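Local atomic coordinates of trehalose-6-phosphate phosphatase (PDB entry 5DX9), a protein that belongs to the trehalose-phosphatase family of the HAD clan, a fungal phosphatase with a Rossmann-like core, a smaller cap and a magnesium ion beside its ligand pocket. Residues A[157-160]-A[161-165]; A[110-113]-A[114-118]; A[9-12]-A[13-17]; A[75-78]-A[79-82]. One frame throughout, in Å; residues are numbered along the deposited sequence.

Contacts 1 and 2 lie on two neighbouring helices, 148-166 and 112-125, which pack with the four-stranded antiparallel sheet of the cap; their centres are 14 Å apart and their nearest atoms about 4 Å. Contact 3, on helix 8-17, belongs to the far side of the molecule, its centre 46 Å from the centres of both. Contact 4, where helix 70-77 gives way to a turn, comes nearer than contacts 1 and 2 to the bound 6-O-phosphono-alpha-D-glucopyranose: the side chain of Trp77 is about 9 Å from it, against about 11 Å for Met113 in contact 2 and 12 Å for Leu162 in contact 1. The magnesium ion is held by Asn26, Asp28 and Asp212.

Contact 1: A[157-160]-A[161-165]; sequences QALD and LLESS
Gln157, Ala158 and Leu159 give their carbonyl oxygens to the amides of Leu161, Leu162 and Glu163, the i to i+4 pattern of an alpha-helix, here helix 148-166 of the cap. The shortest of these backbone bonds runs from Glu163 N to Leu159 O at 2.8 Å, with an N-H...O angle of 158°.

The second group of bonds adds serine hydroxyls to the ladder. Asp160 O is gripped twice by one residue: Ser164 N lies 3.0 Å from it, and Ser164 OG approaches to 2.8 Å from the other face of the carbonyl plane. A chi1 of 69° sets OG between the backbone N and the carbonyl carbon, which turns it back along the helix to this oxygen. One residue later the arrangement recurs, Ser165 OG donating to Leu161 O at 2.9 Å while Ser165 N reaches the same oxygen from the opposite face. A wider pi-type turn spans 162-165, close to the end of the helix.

Apolar contacts occupy other flanks. Leu162 is buried against Ile119 and Phe120 of helix 112-125 and Val183 of strand 180-185, whereas Leu159 and Glu163 both lie on Val174 of strand 172-177. These last two side chains run side by side in the same direction, and Leu159 CD1 touches the aliphatic Glu163 CG at 3.9 Å.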
loop_
_atom_site.group_PDB
_atom_site.type_symbol
_atom_site.label_atom_id
_atom_site.label_comp_id
_atom_site.label_asym_id
_atom_site.label_seq_id
_atom_site.Cartn_x
_atom_site.Cartn_y
_atom_site.Cartn_z
ATOM N N GLN A 157 -12.509 9.768 -21.427
ATOM C CA GLN A 157 -11.913 10.834 -22.227
ATOM C C GLN A 157 -10.653 11.385 -21.568
ATOM O O GLN A 157 -9.647 11.621 -22.240
ATOM C CB GLN A 157 -12.912 11.971 -22.461
ATOM C CG GLN A 157 -12.368 13.068 -23.369
ATOM C CD GLN A 157 -13.341 14.220 -23.560
ATOM O OE1 GLN A 157 -14.555 14.052 -23.436
ATOM N NE2 GLN A 157 -12.807 15.401 -23.853
ATOM N N ALA A 158 -10.712 11.595 -20.255
ATOM C CA ALA A 158 -9.558 12.084 -19.506
ATOM C C ALA A 158 -8.431 11.058 -19.540
ATOM O O ALA A 158 -7.262 11.410 -19.711
ATOM C CB ALA A 158 -9.946 12.401 -18.069
ATOM N N LEU A 159 -8.794 9.791 -19.378
ATOM C CA LEU A 159 -7.831 8.703 -19.442
ATOM C C LEU A 159 -7.147 8.682 -20.800
ATOM O O LEU A 159 -5.921 8.633 -20.885
ATOM C CB LEU A 159 -8.513 7.359 -19.176
ATOM C CG LEU A 159 -7.599 6.135 -19.205
ATOM C CD1 LEU A 159 -6.493 6.287 -18.175
ATOM C CD2 LEU A 159 -8.385 4.851 -18.970
ATOM N N ASP A 160 -7.948 8.724 -21.860
ATOM C CA ASP A 160 -7.426 8.715 -23.222
ATOM C C ASP A 160 -6.499 9.894 -23.474
ATOM O O ASP A 160 -5.482 9.753 -24.150
ATOM C CB ASP A 160 -8.571 8.724 -24.236
ATOM C CG ASP A 160 -9.331 7.414 -24.265
ATOM O OD1 ASP A 160 -10.212 7.253 -25.137
ATOM O OD2 ASP A 160 -9.037 6.540 -23.421
ATOM N N LEU A 161 -6.846 11.056 -22.930
ATOM C CA LEU A 161 -5.999 12.234 -23.083
ATOM C C LEU A 161 -4.679 12.074 -22.329
ATOM O O LEU A 161 -3.611 12.388 -22.856
ATOM C CB LEU A 161 -6.715 13.496 -22.598
ATOM C CG LEU A 161 -5.842 14.751 -22.679
ATOM C CD1 LEU A 161 -5.656 15.173 -24.133
ATOM C CD2 LEU A 161 -6.396 15.899 -21.840
ATOM N N LEU A 162 -4.760 11.592 -21.091
ATOM C CA LEU A 162 -3.572 11.389 -20.274
ATOM C C LEU A 162 -2.646 10.347 -20.892
ATOM O O LEU A 162 -1.432 10.530 -20.918
ATOM C CB LEU A 162 -3.958 10.972 -18.853
ATOM C CG LEU A 162 -4.547 12.064 -17.958
ATOM C CD1 LEU A 162 -4.986 11.483 -16.628
ATOM C CD2 LEU A 162 -3.547 13.188 -17.748
ATOM N N GLU A 163 -3.227 9.262 -21.396
ATOM C CA GLU A 163 -2.447 8.161 -21.953
ATOM C C GLU A 163 -1.832 8.496 -23.306
ATOM O O GLU A 163 -0.694 8.115 -23.589
ATOM C CB GLU A 163 -3.312 6.904 -22.088
ATOM C CG GLU A 163 -3.538 6.156 -20.787
ATOM C CD GLU A 163 -2.248 5.649 -20.171
ATOM O OE1 GLU A 163 -1.194 5.725 -20.838
ATOM O OE2 GLU A 163 -2.286 5.170 -19.019
ATOM N N SER A 164 -2.582 9.208 -24.140
ATOM C CA SER A 164 -2.151 9.463 -25.510
ATOM C C SER A 164 -1.155 10.615 -25.628
ATOM O O SER A 164 -0.225 10.546 -26.429
ATOM C CB SER A 164 -3.363 9.741 -26.407
ATOM O OG SER A 164 -3.970 10.983 -26.090
ATOM N N SER A 165 -1.341 11.670 -24.837
ATOM C CA SER A 165 -0.561 12.889 -25.039
ATOM C C SER A 165 0.405 13.236 -23.906
ATOM O O SER A 165 1.309 14.047 -24.097
ATOM C CB SER A 165 -1.499 14.080 -25.269
ATOM O OG SER A 165 -2.028 14.568 -24.047
#

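Contact 2: A[110-113]-A[114-118]; sequences MSWM and SEVEE
Met113 O accepts the shortest sound polar bond of the contact, 2.8 Å from Glu117 N, with an N-H...O angle of 161°. The preceding rung, Val116 N to Trp112 O, measures 3.0 Å, and the two are successive i to i+4 bonds near the start of helix 112-125.

Trp112 and Val116, one turn apart, lie side by side and point the same way. Val116 CG2 meets the edge of the indole near its plane, 3.7 Å from Trp112 CE3, and does not cover a face. The tryptophan reaches this position because its CG stands between the backbone N and the carbonyl carbon (chi1 57°). One face of the indole is lined near its rim by CG of Met113, a selenomethionine, whose chain bends beyond that atom. Trp112 and Val116 both rest on Val183 of strand 180-185, and Val116 also touches Ile139 of strand 139-142.

Glu115 takes another side of the helix. With CG beside its backbone N and the chain extended from there, it runs back toward the start of the helix, where Glu115 OE1 comes to 3.6 Å from Trp112 CA. Its other oxygen, OE2, forms a salt bridge with Arg170.

The chemistry thus divides by side: an apolar edge contact faces the cap sheet, while a carboxylate paired with arginine sits near the start of the helix, where the helix dipole would probably also steady its negative charge.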
loop_
_atom_site.group_PDB
_atom_site.type_symbol
_atom_site.label_atom_id
_atom_site.label_comp_id
_atom_site.label_asym_id
_atom_site.label_seq_id
_atom_site.Cartn_x
_atom_site.Cartn_y
_atom_site.Cartn_z
HETATM N N MSE A 110 9.282 16.240 -11.309
HETATM C CA MSE A 110 7.893 16.416 -10.895
HETATM C C MSE A 110 7.183 17.537 -11.652
HETATM O O MSE A 110 6.120 18.004 -11.235
HETATM C CB MSE A 110 7.827 16.686 -9.389
HETATM C CG MSE A 110 8.468 15.600 -8.532
HETATM SE SE MSE A 110 7.458 13.923 -8.538
HETATM C CE MSE A 110 5.881 14.532 -7.560
ATOM N N SER A 111 7.762 17.959 -12.771
ATOM C CA SER A 111 7.214 19.081 -13.533
ATOM C C SER A 111 5.872 18.749 -14.188
ATOM O O SER A 111 5.208 19.628 -14.744
ATOM C CB SER A 111 8.214 19.534 -14.598
ATOM O OG SER A 111 8.577 18.459 -15.445
ATOM N N TRP A 112 5.472 17.484 -14.105
ATOM C CA TRP A 112 4.243 17.018 -14.738
ATOM C C TRP A 112 2.982 17.405 -13.963
ATOM O O TRP A 112 1.872 17.315 -14.489
ATOM C CB TRP A 112 4.287 15.494 -14.911
ATOM C CG TRP A 112 4.501 14.735 -13.617
ATOM C CD1 TRP A 112 5.683 14.233 -13.143
ATOM C CD2 TRP A 112 3.505 14.400 -12.638
ATOM N NE1 TRP A 112 5.483 13.609 -11.933
ATOM C CE2 TRP A 112 4.156 13.696 -11.602
ATOM C CE3 TRP A 112 2.127 14.626 -12.537
ATOM C CZ2 TRP A 112 3.478 13.218 -10.480
ATOM C CZ3 TRP A 112 1.455 14.151 -11.420
ATOM C CH2 TRP A 112 2.132 13.452 -10.408
HETATM N N MSE A 113 3.144 17.831 -12.715
HETATM C CA MSE A 113 1.995 18.062 -11.844
HETATM C C MSE A 113 1.061 19.159 -12.352
HETATM O O MSE A 113 -0.162 18.992 -12.332
HETATM C CB MSE A 113 2.461 18.394 -10.430
HETATM C CG MSE A 113 3.259 17.272 -9.791
HETATM SE SE MSE A 113 2.972 17.130 -7.868
HETATM C CE MSE A 113 1.107 16.581 -7.887
ATOM N N SER A 114 1.633 20.273 -12.803
ATOM C CA SER A 114 0.833 21.375 -13.333
ATOM C C SER A 114 0.001 20.913 -14.516
ATOM O O SER A 114 -1.188 21.217 -14.611
ATOM C CB SER A 114 1.726 22.543 -13.753
ATOM O OG SER A 114 2.482 23.023 -12.656
ATOM N N GLU A 115 0.641 20.174 -15.416
ATOM C CA GLU A 115 -0.011 19.681 -16.622
ATOM C C GLU A 115 -1.195 18.787 -16.275
ATOM O O GLU A 115 -2.265 18.899 -16.876
ATOM C CB GLU A 115 0.990 18.918 -17.495
ATOM C CG GLU A 115 2.214 19.734 -17.892
ATOM C CD GLU A 115 3.282 18.903 -18.583
ATOM O OE1 GLU A 115 3.491 17.737 -18.186
ATOM O OE2 GLU A 115 3.916 19.419 -19.527
ATOM N N VAL A 116 -0.999 17.905 -15.301
ATOM C CA VAL A 116 -2.053 16.994 -14.877
ATOM C C VAL A 116 -3.167 17.735 -14.152
ATOM O O VAL A 116 -4.346 17.452 -14.367
ATOM C CB VAL A 116 -1.505 15.881 -13.966
ATOM C CG1 VAL A 116 -2.638 15.212 -13.192
ATOM C CG2 VAL A 116 -0.736 14.862 -14.795
ATOM N N GLU A 117 -2.790 18.682 -13.295
ATOM C CA GLU A 117 -3.774 19.478 -12.564
ATOM C C GLU A 117 -4.669 20.248 -13.529
ATOM O O GLU A 117 -5.884 20.324 -13.338
ATOM C CB GLU A 117 -3.090 20.447 -11.594
ATOM C CG GLU A 117 -4.073 21.313 -10.813
ATOM C CD GLU A 117 -3.419 22.118 -9.699
ATOM O OE1 GLU A 117 -2.172 22.158 -9.626
ATOM O OE2 GLU A 117 -4.163 22.709 -8.889
ATOM N N GLU A 118 -4.059 20.809 -14.569
ATOM C CA GLU A 118 -4.801 21.565 -15.571
ATOM C C GLU A 118 -5.823 20.671 -16.266
ATOM O O GLU A 118 -6.962 21.075 -16.500
ATOM C CB GLU A 118 -3.849 22.186 -16.598
ATOM C CG GLU A 118 -4.553 22.945 -17.712
ATOM C CD GLU A 118 -3.603 23.403 -18.806
ATOM O OE1 GLU A 118 -4.050 24.141 -19.708
ATOM O OE2 GLU A 118 -2.410 23.025 -18.765
#

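Contact 3: A[9-12]-A[13-17]; sequences AQFT and DAYKK
Lys16 folds over Thr12, the residue one turn before it, and then reaches on to Asp13. Its CB lies 3.7 Å from Thr12 O, the oxygen that also accepts the backbone bond from Lys16 N. CG continues along the same carbonyl, 3.4 Å from Thr12 O. At CD the chain touches two things at once, with Thr12 O at 3.3 Å and the methyl Thr12 CG2 at 3.8 Å. A bend about the CG-CD bond (chi3 60°) swings the end of the chain round, and Lys16 NZ arrives 3.2 Å from Asp13 OD1. This is a hydrogen-bonded salt bridge in which the nitrogen meets OD1 nearly along its C-O bond. Thr12 itself uses its hydroxyl on Thr8 O, which leaves its methyl turned to the lysine chain.

The other flank is aromatic. Phe11 CZ approaches Tyr15 CD1 to 4.3 Å, and the meeting is oblique for both rings. Both rings have further partners beyond the helix: Phe11 packs edge-to-face with Phe271, while Tyr15 forms a cation-pi contact with Arg21 and its OH is hydrogen-bonded to Asn60 ND2.

Backbone bonds from Asp13 N to Ala9 O (3.2 Å) through Lys16 N to Thr12 O confirm the i+4 spacing. The result is an amphipathic alpha-helix, its aromatic flank packed on strand 206-211 and helix 291-306, in keeping with the layered alpha/beta core of the HAD fold.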
loop_
_atom_site.group_PDB
_atom_site.type_symbol
_atom_site.label_atom_id
_atom_site.label_comp_id
_atom_site.label_asym_id
_atom_site.label_seq_id
_atom_site.Cartn_x
_atom_site.Cartn_y
_atom_site.Cartn_z
ATOM N N ALA A 9 -7.128 -19.755 10.750
ATOM C CA ALA A 9 -6.611 -20.752 11.678
ATOM C C ALA A 9 -5.110 -20.932 11.487
ATOM O O ALA A 9 -4.337 -20.805 12.437
ATOM C CB ALA A 9 -7.333 -22.077 11.497
ATOM N N GLN A 10 -4.701 -21.220 10.256
ATOM C CA GLN A 10 -3.286 -21.370 9.944
ATOM C C GLN A 10 -2.501 -20.079 10.165
ATOM O O GLN A 10 -1.340 -20.115 10.579
ATOM C CB GLN A 10 -3.097 -21.831 8.504
ATOM C CG GLN A 10 -1.648 -21.857 8.077
ATOM C CD GLN A 10 -1.488 -21.991 6.576
ATOM O OE1 GLN A 10 -2.407 -22.426 5.877
ATOM N NE2 GLN A 10 -0.319 -21.611 6.072
ATOM N N PHE A 11 -3.125 -18.941 9.874
ATOM C CA PHE A 11 -2.462 -17.657 10.081
ATOM C C PHE A 11 -2.293 -17.363 11.566
ATOM O O PHE A 11 -1.260 -16.847 11.991
ATOM C CB PHE A 11 -3.238 -16.519 9.415
ATOM C CG PHE A 11 -2.658 -15.166 9.689
ATOM C CD1 PHE A 11 -1.444 -14.799 9.136
ATOM C CD2 PHE A 11 -3.315 -14.267 10.510
ATOM C CE1 PHE A 11 -0.896 -13.559 9.392
ATOM C CE2 PHE A 11 -2.773 -13.022 10.768
ATOM C CZ PHE A 11 -1.562 -12.668 10.211
ATOM N N THR A 12 -3.315 -17.687 12.351
ATOM C CA THR A 12 -3.277 -17.469 13.793
ATOM C C THR A 12 -2.093 -18.186 14.435
ATOM O O THR A 12 -1.351 -17.603 15.225
ATOM C CB THR A 12 -4.576 -17.942 14.469
ATOM O OG1 THR A 12 -5.676 -17.143 14.013
ATOM C CG2 THR A 12 -4.464 -17.821 15.978
ATOM N N ASP A 13 -1.916 -19.453 14.085
ATOM C CA ASP A 13 -0.854 -20.259 14.668
ATOM C C ASP A 13 0.524 -19.765 14.237
ATOM O O ASP A 13 1.468 -19.758 15.030
ATOM C CB ASP A 13 -1.045 -21.730 14.296
ATOM C CG ASP A 13 -2.195 -22.376 15.057
ATOM O OD1 ASP A 13 -2.325 -22.116 16.274
ATOM O OD2 ASP A 13 -2.970 -23.140 14.442
ATOM N N ALA A 14 0.636 -19.340 12.981
ATOM C CA ALA A 14 1.892 -18.794 12.486
ATOM C C ALA A 14 2.218 -17.489 13.204
ATOM O O ALA A 14 3.374 -17.225 13.537
ATOM C CB ALA A 14 1.827 -18.580 10.988
ATOM N N TYR A 15 1.188 -16.687 13.450
ATOM C CA TYR A 15 1.353 -15.414 14.142
ATOM C C TYR A 15 1.893 -15.621 15.552
ATOM O O TYR A 15 2.735 -14.857 16.025
ATOM C CB TYR A 15 0.021 -14.661 14.192
ATOM C CG TYR A 15 0.086 -13.300 14.854
ATOM C CD1 TYR A 15 0.170 -12.140 14.095
ATOM C CD2 TYR A 15 0.050 -13.173 16.239
ATOM C CE1 TYR A 15 0.221 -10.894 14.697
ATOM C CE2 TYR A 15 0.102 -11.932 16.849
ATOM C CZ TYR A 15 0.187 -10.797 16.072
ATOM O OH TYR A 15 0.239 -9.559 16.671
ATOM N N LYS A 16 1.403 -16.660 16.217
ATOM C CA LYS A 16 1.817 -16.970 17.580
ATOM C C LYS A 16 3.256 -17.479 17.642
ATOM O O LYS A 16 3.978 -17.196 18.596
ATOM C CB LYS A 16 0.864 -17.999 18.196
ATOM C CG LYS A 16 -0.532 -17.455 18.481
ATOM C CD LYS A 16 -1.591 -18.544 18.377
ATOM C CE LYS A 16 -1.331 -19.675 19.359
ATOM N NZ LYS A 16 -2.277 -20.810 19.153
ATOM N N LYS A 17 3.670 -18.220 16.618
ATOM C CA LYS A 17 5.007 -18.813 16.579
ATOM C C LYS A 17 6.104 -17.838 16.152
ATOM O O LYS A 17 7.288 -18.090 16.380
ATOM C CB LYS A 17 5.028 -20.014 15.631
ATOM C CG LYS A 17 4.401 -21.287 16.176
ATOM C CD LYS A 17 4.554 -22.419 15.167
ATOM C CE LYS A 17 3.916 -23.712 15.650
ATOM N NZ LYS A 17 3.903 -24.747 14.576
#

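Contact 4: A[75-78]-A[79-82]; sequences EHWG and HLDR
Trp77 to Leu80 form a type I beta turn, closed by a bond from Leu80 N to Trp77 O of 3.0 Å and 167° at the hydrogen; the donor stands 46° out of the carbonyl plane, so the bond does not follow a lone pair. Gly78 and His79 are the two central residues of the turn.

His79 folds its imidazole back over the chain it has just left. A chi1 of 72° places CG between the backbone N and the carbonyl carbon, which carries the ring back toward His76 and Trp77. There His76 O lies in the plane of the imidazole at its edge, 3.4 Å from His79 CE1, an approach consistent with a weak C-H...O interaction. Leu80 CG sits 3.8 Å above one face of the same His79 ring, displaced toward the rim, so the imidazole has a carbonyl at its edge and the leucine CG over one face.

Trp77 and Leu80 point the same way from the two ends of the turn. Leu80 CD1 meets the indole at its edge, near the ring plane, 4.1 Å from Trp77 CE3. Further back, Glu75 CG lies over the centre of the His76 ring, whose edge-to-face partner is Phe72.

The turn links helix 70-77 to strand 84-87 of the central sheet. Its apolar pair faces helix 45-56, where Trp77 rests on Ile51 and Leu80 on Ala52; the indole also meets Tyr27 at a steep angle, just past strand 21-25.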
loop_
_atom_site.group_PDB
_atom_site.type_symbol
_atom_site.label_atom_id
_atom_site.label_comp_id
_atom_site.label_asym_id
_atom_site.label_seq_id
_atom_site.Cartn_x
_atom_site.Cartn_y
_atom_site.Cartn_z
ATOM N N GLU A 75 -3.737 12.586 10.526
ATOM C CA GLU A 75 -4.927 13.015 11.250
ATOM C C GLU A 75 -5.600 11.872 11.996
ATOM O O GLU A 75 -6.096 12.055 13.105
ATOM C CB GLU A 75 -5.936 13.660 10.294
ATOM C CG GLU A 75 -7.303 13.914 10.926
ATOM C CD GLU A 75 -8.180 14.843 10.100
ATOM O OE1 GLU A 75 -7.628 15.643 9.315
ATOM O OE2 GLU A 75 -9.421 14.775 10.237
ATOM N N HIS A 76 -5.618 10.692 11.386
ATOM C CA HIS A 76 -6.376 9.578 11.941
ATOM C C HIS A 76 -5.494 8.485 12.531
ATOM O O HIS A 76 -5.992 7.605 13.226
ATOM C CB HIS A 76 -7.291 8.974 10.874
ATOM C CG HIS A 76 -8.355 9.910 10.387
ATOM N ND1 HIS A 76 -8.368 10.420 9.109
ATOM C CD2 HIS A 76 -9.438 10.430 11.012
ATOM C CE1 HIS A 76 -9.414 11.215 8.961
ATOM N NE2 HIS A 76 -10.080 11.236 10.108
ATOM N N TRP A 77 -4.193 8.535 12.263
ATOM C CA TRP A 77 -3.300 7.477 12.736
ATOM C C TRP A 77 -2.032 8.001 13.401
ATOM O O TRP A 77 -1.280 7.230 13.996
ATOM C CB TRP A 77 -2.917 6.547 11.578
ATOM C CG TRP A 77 -4.076 5.776 11.023
ATOM C CD1 TRP A 77 -4.639 5.918 9.789
ATOM C CD2 TRP A 77 -4.824 4.749 11.689
ATOM N NE1 TRP A 77 -5.685 5.041 9.641
ATOM C CE2 TRP A 77 -5.821 4.313 10.795
ATOM C CE3 TRP A 77 -4.744 4.153 12.953
ATOM C CZ2 TRP A 77 -6.733 3.310 11.122
ATOM C CZ3 TRP A 77 -5.650 3.157 13.277
ATOM C CH2 TRP A 77 -6.630 2.745 12.365
ATOM N N GLY A 78 -1.799 9.306 13.304
ATOM C CA GLY A 78 -0.593 9.910 13.843
ATOM C C GLY A 78 -0.452 9.748 15.344
ATOM O O GLY A 78 0.635 9.919 15.895
ATOM N N HIS A 79 -1.555 9.408 16.004
ATOM C CA HIS A 79 -1.568 9.257 17.455
ATOM C C HIS A 79 -0.960 7.930 17.916
ATOM O O HIS A 79 -0.726 7.731 19.110
ATOM C CB HIS A 79 -2.994 9.380 17.984
ATOM C CG HIS A 79 -3.859 8.199 17.667
ATOM N ND1 HIS A 79 -4.381 7.976 16.412
ATOM C CD2 HIS A 79 -4.296 7.184 18.446
ATOM C CE1 HIS A 79 -5.101 6.869 16.431
ATOM N NE2 HIS A 79 -5.068 6.368 17.652
ATOM N N LEU A 80 -0.717 7.022 16.975
ATOM C CA LEU A 80 -0.061 5.758 17.298
ATOM C C LEU A 80 1.430 5.865 17.019
ATOM O O LEU A 80 1.860 5.900 15.865
ATOM C CB LEU A 80 -0.675 4.596 16.513
ATOM C CG LEU A 80 -2.079 4.178 16.957
ATOM C CD1 LEU A 80 -2.557 2.953 16.189
ATOM C CD2 LEU A 80 -2.119 3.926 18.453
ATOM N N ASP A 81 2.211 5.916 18.091
ATOM C CA ASP A 81 3.635 6.200 17.997
ATOM C C ASP A 81 4.420 5.126 17.253
ATOM O O ASP A 81 5.466 5.414 16.685
ATOM C CB ASP A 81 4.227 6.382 19.397
ATOM C CG ASP A 81 5.695 6.761 19.360
ATOM O OD1 ASP A 81 6.054 7.675 18.586
ATOM O OD2 ASP A 81 6.489 6.136 20.093
ATOM N N ARG A 82 3.926 3.893 17.258
ATOM C CA ARG A 82 4.666 2.786 16.656
ATOM C C ARG A 82 4.176 2.442 15.247
ATOM O O ARG A 82 4.730 1.562 14.587
ATOM C CB ARG A 82 4.583 1.548 17.552
ATOM C CG ARG A 82 5.387 1.642 18.844
ATOM C CD ARG A 82 6.843 1.239 18.631
ATOM N NE ARG A 82 7.666 2.337 18.128
ATOM C CZ ARG A 82 8.774 2.171 17.410
ATOM N NH1 ARG A 82 9.187 0.950 17.094
ATOM N NH2 ARG A 82 9.464 3.228 16.998
#